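Local coordinates for VOC domain-containing protein (Streptococcus mutans, PDB 3L7T), which is an uncharacterised zinc-binding protein of the glyoxalase/bleomycin resistance/dioxygenase (VOC) superfamily, probably an enzyme, perhaps acting as a lactoylglutathione lyase, at the interface of chains A and B. Numbering follows the deposited sequence. Chains: chain A/B, Putative uncharacterized protein.

Contact 1 and contact 2 belong to the same two-fold symmetric interface, with the centres of their C-alpha atoms about 19 Å apart. Strand 42-49 of chain A serves both: A:Cys49 at its end joins contact 1, and A:Lys44 joins contact 2. The side chains of contact 1 meet mainly through carbon and sulfur, with water bridging the backbones, whereas contact 2 lays the loop holding B:Tyr114 and B:Thr115 against strands 30-37 and 42-49 of chain A. The pair combines a strand-built centre with an outlying patch of long basic side chains. Glyoxalase-like proteins often pair this way, so the dimer is probably biological.

Contact 1: the interface of chains A and B. Residues chain A 6, 49, 52, 85-86; chain B 6, 49, 52, 54.
A:Ile52 and B:Ile52 meet through different branches because their first torsions differ. In A:Ile52, CG1 lies opposite the carbonyl carbon (chi1 -75°) and the extended chain carries its end methyl, CD1, across the interface. In B:Ile52, CG1 sits between the backbone N and the carbonyl carbon (chi1 84°), which leaves the branch methyl CG2 to face its counterpart. A:Ile52 CD1 rests 3.8 Å from B:Ile52 CG2, the two side chains crossing obliquely. The other end of B:Ile52 is also used: its CD1 packs 3.7 Å from A:Val6 CG2, with the side chains roughly perpendicular. The patch is part of the two-fold interface between two copies of the protein, where strands 5-12, 42-49, 52-58 and 81-88 meet, and it probably helps to hold the dimer together.

Around this pair the symmetry is closer. Both copies of Val6 hold CG2 beside the backbone N, where it meets the thiol of the opposite Cys49; B:Cys49 SG is 3.9 Å from A:Val6 CG2. A small side chain with a polarisable sulfur can lie against both the valine methyl and its backbone N. B:Val6 is further enclosed by strand 81-88 of chain A. A:Leu85 CD1 approaches B:Val6 CG1 at 3.7 Å, its side chain crossing the valine at about a right angle, while the carbonyl oxygen of A:Ala86 lies 3.4 Å from the same methyl. Branched aliphatic residues fit here because each presents methyls in more than one direction and needs no polar partner.

The strand backbones are joined by two ordered waters that link Val6 of one chain to Cys49 of the other. Water 2 lies 2.8 Å from A:Val6 N, with a nearly straight N-H approach (168° at the hydrogen), and also contacts the carbonyl oxygen of B:Cys49. These bridges satisfy backbone polar groups beside the apolar packing. In the matching bridge, water 1 is 2.8 Å from B:Val6 N and 2.8 Å from A:Cys49 O.

Contact 2: the interface of chains A and B. Residues chain A 33, 44; chain B 114-115.
A:Arg33 spans both residues of the partner loop, touching B:Tyr114 with its aliphatic stem and B:Thr115 with its guanidinium group. The stem methylene CD packs 3.7 Å from B:Tyr114 CB. Farther along, the threonine methyl CG2 sits over a face of the guanidinium, displaced toward one side of it, at 3.5 Å from A:Arg33 NH2 and 3.9 Å from A:Arg33 CZ. B:Tyr114 CB lies on that same side of the guanidinium plane. Carbon thus covers part of one face of the guanidinium. Its plane and the tyrosine ring are only 15° apart, but the groups are well separated and do not stack.

The torsions of A:Arg33 explain this division of labour. Its chain runs extended from CG to NE, carrying the group across the loop, and then turns at the last torsion (chi4 93°) to offer a face to the threonine. In B:Thr115, CG2 rather than the hydroxyl is directed at the arginine; a beta-branched residue can lay its methyl over part of one face of the guanidinium while OG1 points elsewhere.

One step out, A:Lys44 comes from the strand next to that of A:Arg33. Its stem is extended as far as CE, with CD 4.2 Å from B:Tyr114 CE2, a loose contact at the edge of the ring. The last torsion (chi4 -86°) turns NZ out of line with the stem, toward the A:Arg33 guanidinium. Long, flexible cationic chains suit such a rim, since their methylenes can pack against a neighbour while the charged ends may remain accessible to solvent. The patch probably steadies the loop of one subunit against the sheet of the other at the margin of the dimer.

Contact 1: the interface of chains A and B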
# COMPACT_ATOMS: atom_id res chain seq x y z
N VAL A 6 -9.40 5.62 2.34
CA VAL A 6 -8.10 5.31 2.93
C VAL A 6 -7.69 6.49 3.79
O VAL A 6 -7.79 7.64 3.37
CB VAL A 6 -7.06 5.03 1.83
CG1 VAL A 6 -5.68 4.90 2.44
CG2 VAL A 6 -7.41 3.74 1.14
N CYS A 49 -0.46 13.40 0.90
CA CYS A 49 -0.78 13.17 -0.51
C CYS A 49 -2.27 13.36 -0.76
O CYS A 49 -3.06 12.45 -0.55
CB CYS A 49 -0.34 11.77 -0.97
SG CYS A 49 -0.60 11.52 -2.76
N ILE A 52 -4.83 11.67 1.82
CA ILE A 52 -4.35 10.44 2.41
C ILE A 52 -2.95 10.77 2.91
O ILE A 52 -2.22 11.50 2.23
CB ILE A 52 -4.30 9.33 1.32
CG1 ILE A 52 -5.72 8.85 1.04
CG2 ILE A 52 -3.38 8.17 1.72
CD1 ILE A 52 -5.89 8.01 -0.21
N LEU A 85 1.78 1.28 -5.46
CA LEU A 85 1.00 2.46 -5.17
C LEU A 85 1.07 3.33 -6.39
O LEU A 85 2.14 3.51 -6.98
CB LEU A 85 1.62 3.17 -3.95
CG LEU A 85 1.12 4.52 -3.47
CD1 LEU A 85 -0.32 4.41 -3.10
CD2 LEU A 85 1.94 4.94 -2.24
N ALA A 86 -0.08 3.86 -6.80
CA ALA A 86 -0.13 4.67 -8.00
C ALA A 86 -0.64 6.05 -7.64
O ALA A 86 -1.50 6.17 -6.77
CB ALA A 86 -1.10 4.03 -9.02
N VAL B 6 -3.51 9.86 -4.54
CA VAL B 6 -3.35 8.46 -4.85
C VAL B 6 -4.40 8.07 -5.87
O VAL B 6 -5.57 8.46 -5.77
CB VAL B 6 -3.47 7.56 -3.58
CG1 VAL B 6 -3.47 6.08 -3.95
CG2 VAL B 6 -2.30 7.85 -2.65
N CYS B 49 -12.74 2.62 -2.93
CA CYS B 49 -12.55 3.09 -1.56
C CYS B 49 -12.40 4.61 -1.54
O CYS B 49 -11.40 5.16 -2.00
CB CYS B 49 -11.33 2.43 -0.92
SG CYS B 49 -11.20 2.91 0.81
N ILE B 52 -10.24 6.55 -4.33
CA ILE B 52 -9.20 5.73 -4.93
C ILE B 52 -9.73 4.34 -5.21
O ILE B 52 -10.81 3.98 -4.73
CB ILE B 52 -7.94 5.67 -4.07
CG1 ILE B 52 -8.05 4.62 -2.98
CG2 ILE B 52 -7.58 7.05 -3.49
CD1 ILE B 52 -6.66 4.20 -2.48
N LEU B 54 -8.87 0.12 -4.95
CA LEU B 54 -8.02 -0.96 -4.45
C LEU B 54 -7.99 -2.06 -5.50
O LEU B 54 -9.04 -2.54 -5.93
CB LEU B 54 -8.58 -1.56 -3.15
CG LEU B 54 -8.92 -0.60 -2.00
CD1 LEU B 54 -9.58 -1.34 -0.81
CD2 LEU B 54 -7.67 0.15 -1.54
O HOH W 1 -4.67 10.88 -2.18
O HOH W 2 -9.66 6.68 -0.26

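Contact 2: the interface of chains A and B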
# COMPACT_ATOMS: atom_id res chain seq x y z
N ARG A 33 4.54 15.49 9.72
CA ARG A 33 5.21 15.27 11.00
C ARG A 33 6.42 14.41 10.75
O ARG A 33 6.44 13.59 9.81
CB ARG A 33 4.33 14.48 11.99
CG ARG A 33 2.90 14.95 12.09
CD ARG A 33 2.04 13.98 12.93
NE ARG A 33 0.65 14.19 12.59
CZ ARG A 33 0.01 13.49 11.67
NH1 ARG A 33 0.63 12.48 11.05
NH2 ARG A 33 -1.22 13.84 11.33
N LYS A 44 9.47 7.77 12.01
CA LYS A 44 8.19 7.71 11.34
C LYS A 44 7.94 9.06 10.70
O LYS A 44 7.97 10.09 11.38
CB LYS A 44 7.08 7.38 12.35
CG LYS A 44 5.67 7.30 11.71
CD LYS A 44 4.56 7.03 12.75
CE LYS A 44 3.21 6.87 12.07
NZ LYS A 44 2.50 8.18 11.84
N TYR B 114 0.29 10.34 17.45
CA TYR B 114 0.51 11.78 17.24
C TYR B 114 -0.71 12.61 17.12
O TYR B 114 -0.61 13.84 17.19
CB TYR B 114 1.49 12.06 16.09
CG TYR B 114 2.78 11.41 16.38
CD1 TYR B 114 3.49 11.79 17.51
CD2 TYR B 114 3.10 10.20 15.79
CE1 TYR B 114 4.58 11.09 17.94
CE2 TYR B 114 4.22 9.51 16.17
CZ TYR B 114 4.95 9.97 17.26
OH TYR B 114 6.00 9.24 17.72
N THR B 115 -1.86 11.99 16.90
CA THR B 115 -3.11 12.72 16.84
C THR B 115 -4.04 12.34 17.96
O THR B 115 -5.08 12.97 18.15
CB THR B 115 -3.82 12.52 15.48
OG1 THR B 115 -4.21 11.15 15.35
CG2 THR B 115 -2.87 12.93 14.30